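Replicase polyprotein 1a (Avian infectious bronchitis virus, PDB 3LD1) is the precursor of several viral replicase proteins, among them nsp2, whose own role is unclear. Local coordinates at residues A[146-151]-A[183-188]. The protein carries 3 engineered substitutions. Residues are numbered along the deposited sequence; the frame is centred on the assembly and turned at random.
Sequences AMRRLV and AALAIF. Engineered in segment 183-188: A183 (natural residue Lys).
In the helical part of nsp2, L185, at the C-terminal end of helix 174-185, meets M147, R148 and V151 on one side of helix 140-162. The backbones come closest at R148 and L185, with CA atoms 7.5 Å apart. L185 directs its CB toward the other helix and parts its two methyls between neighbouring turns: CD1 meets V151 CG2 tip to tip at 3.5 Å, while CD2 lies 4.1 Å from M147 CB. V151 offers CG2 because CG1 stands anti to the backbone N (chi1 179°). Helix 140-162 is joined to helix 174-185 through the short helix 167-170, and helix 194-207 packs against the same residues: its L201 touches L185, and its I198 and F205 pack on M147. R148 runs out past L185 toward the residues that follow the helix end, its chain bent at chi3 (108°). NH1 ends near I187 CD1, but this approach is doubtful, because CD1 is modelled too near L185 O. NH1 also lies 3.9 Å from L185 O, too far for a hydrogen bond, and no hydrogen bond joins the two segments. The polar partner of R148 is instead D116 of helix 112-121, whose OD1 forms a salt bridge with NE, which pairs the charge and probably fixes where NE points. A186 is the first residue to leave helical geometry, and the turn of the chain there brings I187 round with its CB toward helix 140-162.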
loop_
_atom_site.group_PDB
_atom_site.type_symbol
_atom_site.label_atom_id
_atom_site.label_comp_id
_atom_site.label_asym_id
_atom_site.label_seq_id
_atom_site.Cartn_x
_atom_site.Cartn_y
_atom_site.Cartn_z
ATOM N N ALA A 146 -7.095 5.267 -16.274
ATOM C CA ALA A 146 -7.649 4.026 -15.604
ATOM C C ALA A 146 -7.304 3.871 -14.133
ATOM O O ALA A 146 -8.139 3.366 -13.346
ATOM C CB ALA A 146 -7.221 2.696 -16.397
ATOM N N MET A 147 -6.064 4.212 -13.779
ATOM C CA MET A 147 -5.648 4.133 -12.397
ATOM C C MET A 147 -6.474 5.019 -11.484
ATOM O O MET A 147 -6.538 4.775 -10.278
ATOM C CB MET A 147 -4.165 4.444 -12.215
ATOM C CG MET A 147 -3.212 3.361 -12.713
ATOM S SD MET A 147 -1.479 3.777 -12.350
ATOM C CE MET A 147 -0.891 4.571 -13.801
ATOM N N ARG A 148 -7.126 6.032 -12.051
ATOM C CA ARG A 148 -7.886 6.903 -11.217
ATOM C C ARG A 148 -8.823 6.088 -10.352
ATOM O O ARG A 148 -9.179 6.549 -9.313
ATOM C CB ARG A 148 -8.601 8.029 -12.030
ATOM C CG ARG A 148 -7.566 8.990 -12.632
ATOM C CD ARG A 148 -8.171 9.989 -13.599
ATOM N NE ARG A 148 -8.177 11.300 -12.979
ATOM C CZ ARG A 148 -7.168 12.137 -13.063
ATOM N NH1 ARG A 148 -6.110 11.815 -13.805
ATOM N NH2 ARG A 148 -7.243 13.286 -12.449
ATOM N N ARG A 149 -9.184 4.870 -10.766
ATOM C CA ARG A 149 -10.267 4.118 -10.094
ATOM C C ARG A 149 -9.770 3.509 -8.831
ATOM O O ARG A 149 -10.573 3.134 -7.963
ATOM C CB ARG A 149 -10.784 2.936 -10.914
ATOM C CG ARG A 149 -11.358 3.209 -12.266
ATOM C CD ARG A 149 -11.897 1.836 -12.858
ATOM N NE ARG A 149 -13.272 2.049 -13.297
ATOM C CZ ARG A 149 -14.358 1.410 -12.859
ATOM N NH1 ARG A 149 -14.299 0.394 -12.002
ATOM N NH2 ARG A 149 -15.532 1.765 -13.351
ATOM N N LEU A 150 -8.454 3.313 -8.792
ATOM C CA LEU A 150 -7.782 2.630 -7.690
ATOM C C LEU A 150 -7.680 3.458 -6.394
ATOM O O LEU A 150 -7.569 2.882 -5.308
ATOM C CB LEU A 150 -6.404 2.181 -8.098
ATOM C CG LEU A 150 -6.360 1.191 -9.245
ATOM C CD1 LEU A 150 -4.954 0.896 -9.692
ATOM C CD2 LEU A 150 -7.087 -0.058 -8.934
ATOM N N VAL A 151 -7.787 4.791 -6.529
ATOM C CA VAL A 151 -7.741 5.711 -5.404
ATOM C C VAL A 151 -8.908 5.369 -4.495
ATOM O O VAL A 151 -8.729 4.963 -3.360
ATOM C CB VAL A 151 -7.810 7.126 -5.914
ATOM C CG1 VAL A 151 -7.784 8.095 -4.751
ATOM C CG2 VAL A 151 -6.616 7.403 -6.895
ATOM N N ALA A 183 -1.606 14.809 -6.870
ATOM C CA ALA A 183 -0.295 15.303 -7.306
ATOM C C ALA A 183 0.277 14.221 -8.156
ATOM O O ALA A 183 0.569 14.464 -9.342
ATOM C CB ALA A 183 0.643 15.642 -6.129
ATOM N N ALA A 184 0.303 12.999 -7.604
ATOM C CA ALA A 184 0.893 11.828 -8.251
ATOM C C ALA A 184 0.270 11.450 -9.610
ATOM O O ALA A 184 0.978 10.981 -10.538
ATOM C CB ALA A 184 0.811 10.637 -7.325
ATOM N N LEU A 185 -1.055 11.618 -9.699
ATOM C CA LEU A 185 -1.817 11.297 -10.900
ATOM C C LEU A 185 -1.960 12.471 -11.908
ATOM O O LEU A 185 -2.340 12.225 -13.028
ATOM C CB LEU A 185 -3.195 10.750 -10.539
ATOM C CG LEU A 185 -3.354 9.280 -10.065
ATOM C CD1 LEU A 185 -4.690 9.063 -9.340
ATOM C CD2 LEU A 185 -3.226 8.313 -11.234
ATOM N N ALA A 186 -1.651 13.719 -11.516
ATOM C CA ALA A 186 -1.859 14.919 -12.359
ATOM C C ALA A 186 -1.228 14.832 -13.747
ATOM O O ALA A 186 -0.022 14.555 -13.921
ATOM C CB ALA A 186 -1.281 16.083 -11.672
ATOM N N ILE A 187 -2.039 15.097 -14.750
ATOM C CA ILE A 187 -1.589 14.875 -16.096
ATOM C C ILE A 187 -1.035 16.096 -16.808
ATOM O O ILE A 187 -0.245 15.956 -17.686
ATOM C CB ILE A 187 -2.703 14.203 -16.887
ATOM C CG1 ILE A 187 -2.510 12.722 -16.751
ATOM C CG2 ILE A 187 -2.688 14.544 -18.361
ATOM C CD1 ILE A 187 -3.144 12.228 -15.467
ATOM N N PHE A 188 -1.437 17.288 -16.408
ATOM C CA PHE A 188 -1.012 18.496 -17.092
ATOM C C PHE A 188 0.248 19.083 -16.436
ATOM O O PHE A 188 1.153 19.515 -17.154
ATOM C CB PHE A 188 -2.185 19.490 -17.210
ATOM C CG PHE A 188 -3.484 18.828 -17.610
ATOM C CD1 PHE A 188 -3.592 18.124 -18.822
ATOM C CD2 PHE A 188 -4.579 18.842 -16.770
ATOM C CE1 PHE A 188 -4.773 17.477 -19.190
ATOM C CE2 PHE A 188 -5.769 18.187 -17.134
ATOM C CZ PHE A 188 -5.850 17.510 -18.361
#